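Local coordinates for protein salt-tolerant glutaminase (Micrococcus luteus, PDB 3AGD) that probably catalyses the hydrolysis of L-glutamine to L-glutamate and ammonium as a salt-tolerant, homotetrameric glutaminase, at residues T406-L411 against E440-E445; A316-E321 against H330-I335; R85-N90 against D109-N114. One frame throughout, in Å; residues are numbered along the deposited sequence.

Contact 1 of 3, residues T406-L411 against E440-E445; sequences TVVLNL and EVEDPE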
# COMPACT_ATOMS: atom_id res chain seq x y z
N THR A 406 13.79 -11.24 -34.91
CA THR A 406 13.63 -9.85 -34.53
C THR A 406 12.48 -9.63 -33.55
O THR A 406 11.40 -10.22 -33.69
CB THR A 406 13.40 -8.95 -35.76
OG1 THR A 406 14.55 -9.01 -36.62
CG2 THR A 406 13.18 -7.51 -35.34
N VAL A 407 12.73 -8.79 -32.56
CA VAL A 407 11.73 -8.45 -31.57
C VAL A 407 11.60 -6.93 -31.60
O VAL A 407 12.57 -6.22 -31.36
CB VAL A 407 12.13 -8.90 -30.14
CG1 VAL A 407 11.19 -8.27 -29.11
CG2 VAL A 407 12.05 -10.42 -30.03
N VAL A 408 10.41 -6.45 -31.94
CA VAL A 408 10.16 -5.02 -31.97
C VAL A 408 9.62 -4.67 -30.58
O VAL A 408 8.56 -5.16 -30.18
CB VAL A 408 9.09 -4.66 -33.03
CG1 VAL A 408 8.83 -3.16 -33.02
CG2 VAL A 408 9.57 -5.10 -34.41
N LEU A 409 10.36 -3.86 -29.84
CA LEU A 409 9.94 -3.45 -28.50
C LEU A 409 9.34 -2.05 -28.58
O LEU A 409 10.07 -1.06 -28.60
CB LEU A 409 11.15 -3.44 -27.55
CG LEU A 409 10.93 -3.93 -26.11
CD1 LEU A 409 12.11 -3.48 -25.25
CD2 LEU A 409 9.63 -3.39 -25.55
N ASN A 410 8.01 -1.96 -28.61
CA ASN A 410 7.33 -0.68 -28.71
C ASN A 410 6.88 -0.11 -27.35
O ASN A 410 6.09 -0.73 -26.63
CB ASN A 410 6.12 -0.81 -29.64
CG ASN A 410 5.44 0.52 -29.89
OD1 ASN A 410 4.86 1.12 -28.97
ND2 ASN A 410 5.50 0.99 -31.13
N LEU A 411 7.36 1.09 -27.03
CA LEU A 411 7.05 1.75 -25.77
C LEU A 411 6.11 2.96 -25.91
O LEU A 411 5.93 3.73 -24.96
CB LEU A 411 8.36 2.21 -25.10
CG LEU A 411 9.53 1.22 -25.09
CD1 LEU A 411 10.74 1.89 -24.48
CD2 LEU A 411 9.16 -0.03 -24.33
N GLU A 440 14.77 -3.99 -31.97
CA GLU A 440 14.65 -2.60 -32.38
C GLU A 440 13.61 -1.96 -31.48
O GLU A 440 12.43 -2.34 -31.49
CB GLU A 440 14.29 -2.48 -33.86
CG GLU A 440 13.05 -3.21 -34.31
CD GLU A 440 13.07 -3.42 -35.81
OE1 GLU A 440 13.82 -4.30 -36.28
OE2 GLU A 440 12.34 -2.70 -36.53
N VAL A 441 14.07 -1.01 -30.67
CA VAL A 441 13.21 -0.31 -29.73
C VAL A 441 12.55 0.93 -30.31
O VAL A 441 13.22 1.91 -30.64
CB VAL A 441 14.01 0.10 -28.47
CG1 VAL A 441 13.07 0.68 -27.42
CG2 VAL A 441 14.77 -1.09 -27.91
N GLU A 442 11.22 0.87 -30.44
CA GLU A 442 10.45 1.99 -30.95
C GLU A 442 10.06 2.80 -29.72
O GLU A 442 9.11 2.47 -29.01
CB GLU A 442 9.21 1.48 -31.69
CG GLU A 442 9.54 0.47 -32.77
CD GLU A 442 8.34 0.06 -33.60
OE1 GLU A 442 7.26 -0.17 -33.01
OE2 GLU A 442 8.47 -0.03 -34.84
N ASP A 443 10.82 3.86 -29.47
CA ASP A 443 10.63 4.72 -28.30
C ASP A 443 10.52 6.19 -28.71
O ASP A 443 11.44 6.97 -28.49
CB ASP A 443 11.82 4.50 -27.36
CG ASP A 443 11.65 5.17 -26.01
OD1 ASP A 443 10.51 5.56 -25.66
OD2 ASP A 443 12.66 5.30 -25.29
N PRO A 444 9.37 6.58 -29.30
CA PRO A 444 9.14 7.96 -29.74
C PRO A 444 9.52 9.05 -28.73
O PRO A 444 10.27 9.97 -29.06
CB PRO A 444 7.65 7.98 -30.10
CG PRO A 444 7.08 6.83 -29.31
CD PRO A 444 8.15 5.78 -29.45
N GLU A 445 9.02 8.95 -27.50
CA GLU A 445 9.35 9.94 -26.48
C GLU A 445 10.59 9.54 -25.69
O GLU A 445 10.83 10.06 -24.60
CB GLU A 445 8.17 10.13 -25.52
CG GLU A 445 7.09 11.07 -26.01
CD GLU A 445 6.32 10.52 -27.19
OE1 GLU A 445 5.70 9.45 -27.04
OE2 GLU A 445 6.34 11.16 -28.27
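The carboxylate of E442 has V408 CG1 over one of its faces. That methyl lies 3.3 Å from E442 CD and almost straight above it. OE1 of the same carboxylate takes a hydrogen bond of 2.8 Å from N410 ND2 on its anti side, the donor tilted out of the carboxylate plane. The carboxylate oxygen lies close to the plane of the N410 amide, yet the two planes are 78° apart. N410 and E442 are bridge partners whose side chains leave the same side of the sheet. A second carboxylate, that of D443, has L411 CD1 over a face, 3.7 Å from CG. Its oxygens accept from the backbone N atoms of I447 and L448. Between these groups runs parallel pairing. Strand 406-417, helix 419-434 and strand 438-442 form a beta-alpha-beta unit of the STAS-like domain. E440 N, L409 N, E442 N and L411 N donate in turn to V407 O, E440 O, L409 O and E442 O. The last bond, 3.0 Å from L411 N to E442 O, is nearly straight at 178°. L409 and V441 point to the opposite side from V408, where L409 also packs on I425 and V429 of the connecting helix. L411 CD1 meets V441 CG1 at 3.9 Å. E440 OE1 lies 3.4 Å from T406 CG2 and forms a salt bridge with R438.

Contact 2 of 3, residues A316-E321 against H330-I335; sequences AVRFVE and HLQGVI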
# COMPACT_ATOMS: atom_id res chain seq x y z
N ALA A 316 1.41 -4.62 -18.05
CA ALA A 316 2.49 -3.82 -18.60
C ALA A 316 2.74 -4.33 -20.02
O ALA A 316 3.27 -3.61 -20.87
CB ALA A 316 3.74 -3.97 -17.74
N VAL A 317 2.36 -5.58 -20.27
CA VAL A 317 2.51 -6.15 -21.60
C VAL A 317 1.16 -5.99 -22.30
O VAL A 317 0.20 -6.69 -21.97
CB VAL A 317 2.88 -7.65 -21.55
CG1 VAL A 317 2.94 -8.22 -22.96
CG2 VAL A 317 4.24 -7.83 -20.87
N ARG A 318 1.09 -5.05 -23.24
CA ARG A 318 -0.15 -4.78 -23.98
C ARG A 318 -0.49 -5.97 -24.88
O ARG A 318 -1.65 -6.36 -24.99
CB ARG A 318 0.02 -3.50 -24.80
CG ARG A 318 -1.25 -2.97 -25.47
CD ARG A 318 -0.95 -1.67 -26.22
NE ARG A 318 -2.10 -1.13 -26.94
CZ ARG A 318 -3.10 -0.46 -26.39
NH1 ARG A 318 -3.13 -0.22 -25.08
NH2 ARG A 318 -4.09 -0.01 -27.15
N PHE A 319 0.52 -6.53 -25.53
CA PHE A 319 0.35 -7.70 -26.39
C PHE A 319 1.69 -8.19 -26.95
O PHE A 319 2.69 -7.47 -26.92
CB PHE A 319 -0.62 -7.41 -27.55
CG PHE A 319 -0.09 -6.46 -28.60
CD1 PHE A 319 -0.69 -5.22 -28.80
CD2 PHE A 319 0.98 -6.82 -29.43
CE1 PHE A 319 -0.24 -4.35 -29.80
CE2 PHE A 319 1.43 -5.96 -30.44
CZ PHE A 319 0.82 -4.73 -30.62
N VAL A 320 1.69 -9.43 -27.42
CA VAL A 320 2.87 -10.04 -28.02
C VAL A 320 2.36 -10.81 -29.22
O VAL A 320 1.66 -11.81 -29.08
CB VAL A 320 3.55 -11.03 -27.06
CG1 VAL A 320 4.89 -11.48 -27.64
CG2 VAL A 320 3.75 -10.39 -25.70
N GLU A 321 2.70 -10.34 -30.42
CA GLU A 321 2.25 -10.99 -31.64
C GLU A 321 3.44 -11.45 -32.46
O GLU A 321 4.56 -10.97 -32.25
CB GLU A 321 1.37 -10.02 -32.43
CG GLU A 321 0.33 -9.36 -31.53
CD GLU A 321 -0.68 -8.51 -32.29
OE1 GLU A 321 -0.28 -7.77 -33.21
OE2 GLU A 321 -1.87 -8.58 -31.94
N HIS A 330 4.51 -5.05 -27.46
CA HIS A 330 4.11 -3.70 -27.08
C HIS A 330 3.82 -3.57 -25.58
O HIS A 330 3.01 -4.32 -25.03
CB HIS A 330 2.89 -3.27 -27.90
CG HIS A 330 3.21 -2.92 -29.32
ND1 HIS A 330 3.91 -3.76 -30.15
CD2 HIS A 330 2.92 -1.82 -30.05
CE1 HIS A 330 4.05 -3.19 -31.34
NE2 HIS A 330 3.45 -2.02 -31.31
N LEU A 331 4.48 -2.60 -24.94
CA LEU A 331 4.32 -2.35 -23.52
C LEU A 331 3.41 -1.14 -23.28
O LEU A 331 3.12 -0.39 -24.21
CB LEU A 331 5.70 -2.10 -22.88
CG LEU A 331 6.76 -3.17 -23.16
CD1 LEU A 331 8.03 -2.86 -22.39
CD2 LEU A 331 6.22 -4.54 -22.76
N GLN A 332 2.96 -0.96 -22.04
CA GLN A 332 2.07 0.16 -21.71
C GLN A 332 2.01 0.38 -20.20
O GLN A 332 2.49 -0.45 -19.43
CB GLN A 332 0.66 -0.14 -22.24
CG GLN A 332 -0.03 -1.26 -21.46
CD GLN A 332 -1.33 -1.72 -22.09
OE1 GLN A 332 -1.97 -0.99 -22.83
NE2 GLN A 332 -1.73 -2.95 -21.78
N GLY A 333 1.42 1.51 -19.80
CA GLY A 333 1.25 1.84 -18.39
C GLY A 333 2.42 2.48 -17.67
O GLY A 333 3.43 2.84 -18.27
N VAL A 334 2.27 2.63 -16.35
CA VAL A 334 3.31 3.20 -15.50
C VAL A 334 4.17 2.02 -15.07
O VAL A 334 3.77 1.22 -14.22
CB VAL A 334 2.70 3.87 -14.25
CG1 VAL A 334 3.79 4.19 -13.24
CG2 VAL A 334 1.97 5.14 -14.67
N ILE A 335 5.36 1.91 -15.66
CA ILE A 335 6.23 0.79 -15.37
C ILE A 335 7.30 0.99 -14.31
O ILE A 335 8.16 1.86 -14.41
CB ILE A 335 6.90 0.30 -16.67
CG1 ILE A 335 5.83 -0.12 -17.67
CG2 ILE A 335 7.83 -0.88 -16.37
CD1 ILE A 335 6.37 -0.59 -19.01
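R318 and F319 both face H330, so the antiparallel register slips by one residue. This is a classic beta bulge. H330 O receives R318 N at 2.7 Å and a weak second bond from F319 N at 3.4 Å. One carbonyl thus serves two successive N-H groups. Beyond the bulge, H330 N donates to F319 O. On the other side of it, V317 and L331 form a non-hydrogen-bonded pair, and Q332 N donates to A316 O. The F319 and H330 side chains lie side by side and point the same way. Their rings form an offset stack, with centroids 4.3 Å apart and planes at 23°. F319 CZ sits over the imidazole face, toward its rim, 3.3 Å from H330 CG. In return H330 CB lies over the phenyl face in a CH-pi contact, 3.8 Å from the ring centroid. F319 CG stands between the backbone N and the carbonyl carbon (chi1 70°), which starts the ring off toward H330. The two strands, 317-323 and 326-332, are a beta hairpin in the mixed sheet that also holds strand 406-417. The extended R318 chain crosses Q332 at about a right angle. R318 NH1 donates to Q332 OE1 at 2.6 Å, and this oxygen lies at the guanidinium edge, near its plane. The guanidinium and amide planes are 87° apart. Q332 OE1 also accepts from Q332 NE2 of the second subunit, and R318 O accepts from R318 NH2 of that subunit. Q332 NE2 donates to T315 O within the chain, so the amide is held from both ends. V317 CG2 and L331 CD2 meet at 4.3 Å, on the side of helix 337-349.

Contact 3 of 3, residues R85-N90 against D109-N114; sequences RQVGLN and DNAMIN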
# COMPACT_ATOMS: atom_id res chain seq x y z
N ARG A 85 17.47 13.38 12.44
CA ARG A 85 18.21 13.60 13.68
C ARG A 85 17.34 14.37 14.67
O ARG A 85 17.56 14.30 15.88
CB ARG A 85 19.50 14.40 13.42
CG ARG A 85 20.71 13.58 13.00
CD ARG A 85 22.00 14.40 13.14
NE ARG A 85 22.19 15.38 12.06
CZ ARG A 85 22.70 15.09 10.87
NH1 ARG A 85 23.09 13.85 10.58
NH2 ARG A 85 22.82 16.04 9.95
N GLN A 86 16.35 15.10 14.16
CA GLN A 86 15.47 15.91 15.02
C GLN A 86 14.02 15.43 15.08
O GLN A 86 13.27 15.85 15.96
CB GLN A 86 15.47 17.37 14.54
CG GLN A 86 16.83 18.03 14.42
CD GLN A 86 17.53 18.23 15.76
OE1 GLN A 86 18.55 18.90 15.84
NE2 GLN A 86 16.98 17.63 16.82
N VAL A 87 13.64 14.57 14.15
CA VAL A 87 12.27 14.07 14.11
C VAL A 87 12.27 12.55 13.93
O VAL A 87 12.81 12.03 12.95
CB VAL A 87 11.49 14.73 12.94
CG1 VAL A 87 10.05 14.22 12.90
CG2 VAL A 87 11.51 16.25 13.09
N GLY A 88 11.67 11.85 14.89
CA GLY A 88 11.64 10.40 14.82
C GLY A 88 10.55 9.84 13.92
O GLY A 88 9.80 10.58 13.29
N LEU A 89 10.46 8.51 13.87
CA LEU A 89 9.46 7.82 13.05
C LEU A 89 8.63 6.93 13.95
O LEU A 89 7.86 6.09 13.48
CB LEU A 89 10.15 6.95 12.00
CG LEU A 89 11.10 7.65 11.03
CD1 LEU A 89 11.83 6.61 10.19
CD2 LEU A 89 10.30 8.60 10.16
N ASN A 90 8.79 7.11 15.26
CA ASN A 90 8.06 6.32 16.23
C ASN A 90 6.60 6.72 16.31
O ASN A 90 6.27 7.86 16.62
CB ASN A 90 8.71 6.46 17.61
CG ASN A 90 8.05 5.58 18.65
OD1 ASN A 90 7.59 6.06 19.69
ND2 ASN A 90 8.01 4.28 18.39
N ASP A 109 8.73 11.92 18.94
CA ASP A 109 8.39 10.69 18.22
C ASP A 109 8.14 10.76 16.71
O ASP A 109 8.64 9.90 15.97
CB ASP A 109 7.20 10.00 18.91
CG ASP A 109 7.61 9.31 20.20
OD1 ASP A 109 8.83 9.08 20.39
OD2 ASP A 109 6.72 8.97 21.01
N ASN A 110 7.38 11.74 16.24
CA ASN A 110 7.14 11.83 14.80
C ASN A 110 6.59 13.19 14.38
O ASN A 110 6.23 14.01 15.22
CB ASN A 110 6.18 10.72 14.33
CG ASN A 110 4.83 10.81 14.99
OD1 ASN A 110 4.52 10.06 15.92
ND2 ASN A 110 4.01 11.74 14.53
N ALA A 111 6.52 13.41 13.07
CA ALA A 111 6.06 14.68 12.50
C ALA A 111 4.57 14.99 12.61
O ALA A 111 4.17 16.13 12.38
CB ALA A 111 6.50 14.77 11.02
N MET A 112 3.77 13.99 12.96
CA MET A 112 2.32 14.16 13.08
C MET A 112 1.86 14.76 14.41
O MET A 112 0.78 15.35 14.50
CB MET A 112 1.61 12.83 12.86
CG MET A 112 1.80 12.25 11.46
SD MET A 112 1.22 13.36 10.15
CE MET A 112 2.76 14.03 9.55
N ILE A 113 2.67 14.60 15.45
CA ILE A 113 2.34 15.15 16.76
C ILE A 113 2.94 16.55 16.85
O ILE A 113 3.95 16.85 16.21
CB ILE A 113 2.91 14.28 17.91
CG1 ILE A 113 4.43 14.25 17.84
CG2 ILE A 113 2.34 12.87 17.82
CD1 ILE A 113 5.09 13.51 19.00
N ASN A 114 2.32 17.40 17.66
CA ASN A 114 2.77 18.78 17.82
C ASN A 114 4.27 18.92 18.03
O ASN A 114 4.93 19.63 17.28
CB ASN A 114 2.01 19.43 18.98
CG ASN A 114 0.56 19.71 18.63
OD1 ASN A 114 0.00 19.09 17.72
ND2 ASN A 114 -0.06 20.63 19.36
O HOH W 1 8.01 11.56 11.46
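V87 CG1, anti to its own backbone N (chi1 -179°), reaches the main chain of the other loop, 3.6 Å from A111 N. The same methyl touches A111 CB at 4.1 Å. Next to it, G88 O takes a CA-H...O contact from N110 CA at 3.3 Å. A water bridges the same carbonyl to A111 N. It donates to G88 O at 2.7 Å and accepts from A111 N at 2.9 Å. The water thus links the two main chains through one carbonyl and one N-H. At the N90 end, N90 N makes a weak bond to D109 O, whose position is less certain in the model. The N90 and D109 side chains lie side by side and point the same way, with amide and carboxylate planes 80° apart. D109 CB lies 3.3 Å from N90 O. Neither loop is regular helix or strand where they touch, and the contact is loop against loop. The segment 109-114 leads straight into helix 114-123, with I113 at the N-cap position. N114, the first residue of that helix, binds L-glutamate in this protein, although none is bound to this chain. K67, which with S64 fits an SxxK pattern consistent with the beta-lactamase clan of this family, donates through NZ to M112 O and N114 OD1, and N114 ND2 donates to N167 OD1, another glutamate-binding residue. The two loops are wedged among three helices: V87 and A111 rest on V120 of helix 114-123, A111 and L89 meet Y71 of helix 67-78, and L89 and M112 pack on V236 of helix 227-240.

In the fold
Contacts 1 and 2 share one mixed sheet in the STAS-like domain, where strand 406-417 runs beside strand 326-332. They touch directly: N410 O probably accepts a hydrogen bond from L331 N, and L331 CD1 packs on L409 and L411. Contact 2 is buried and also reaches the second subunit. Contact 1 is partly buried, with E442 exposed and E440 partly so. Contact 1 is parallel pairing flanked by carboxylates; contact 2 is antiparallel and carries an aromatic stack. Contact 3, also partly buried, lies in the glutaminase domain, its nearest atoms about 25 Å from contact 2. It relies on loops and a bridging water instead of strand pairing, and it alone includes a ligand-binding residue.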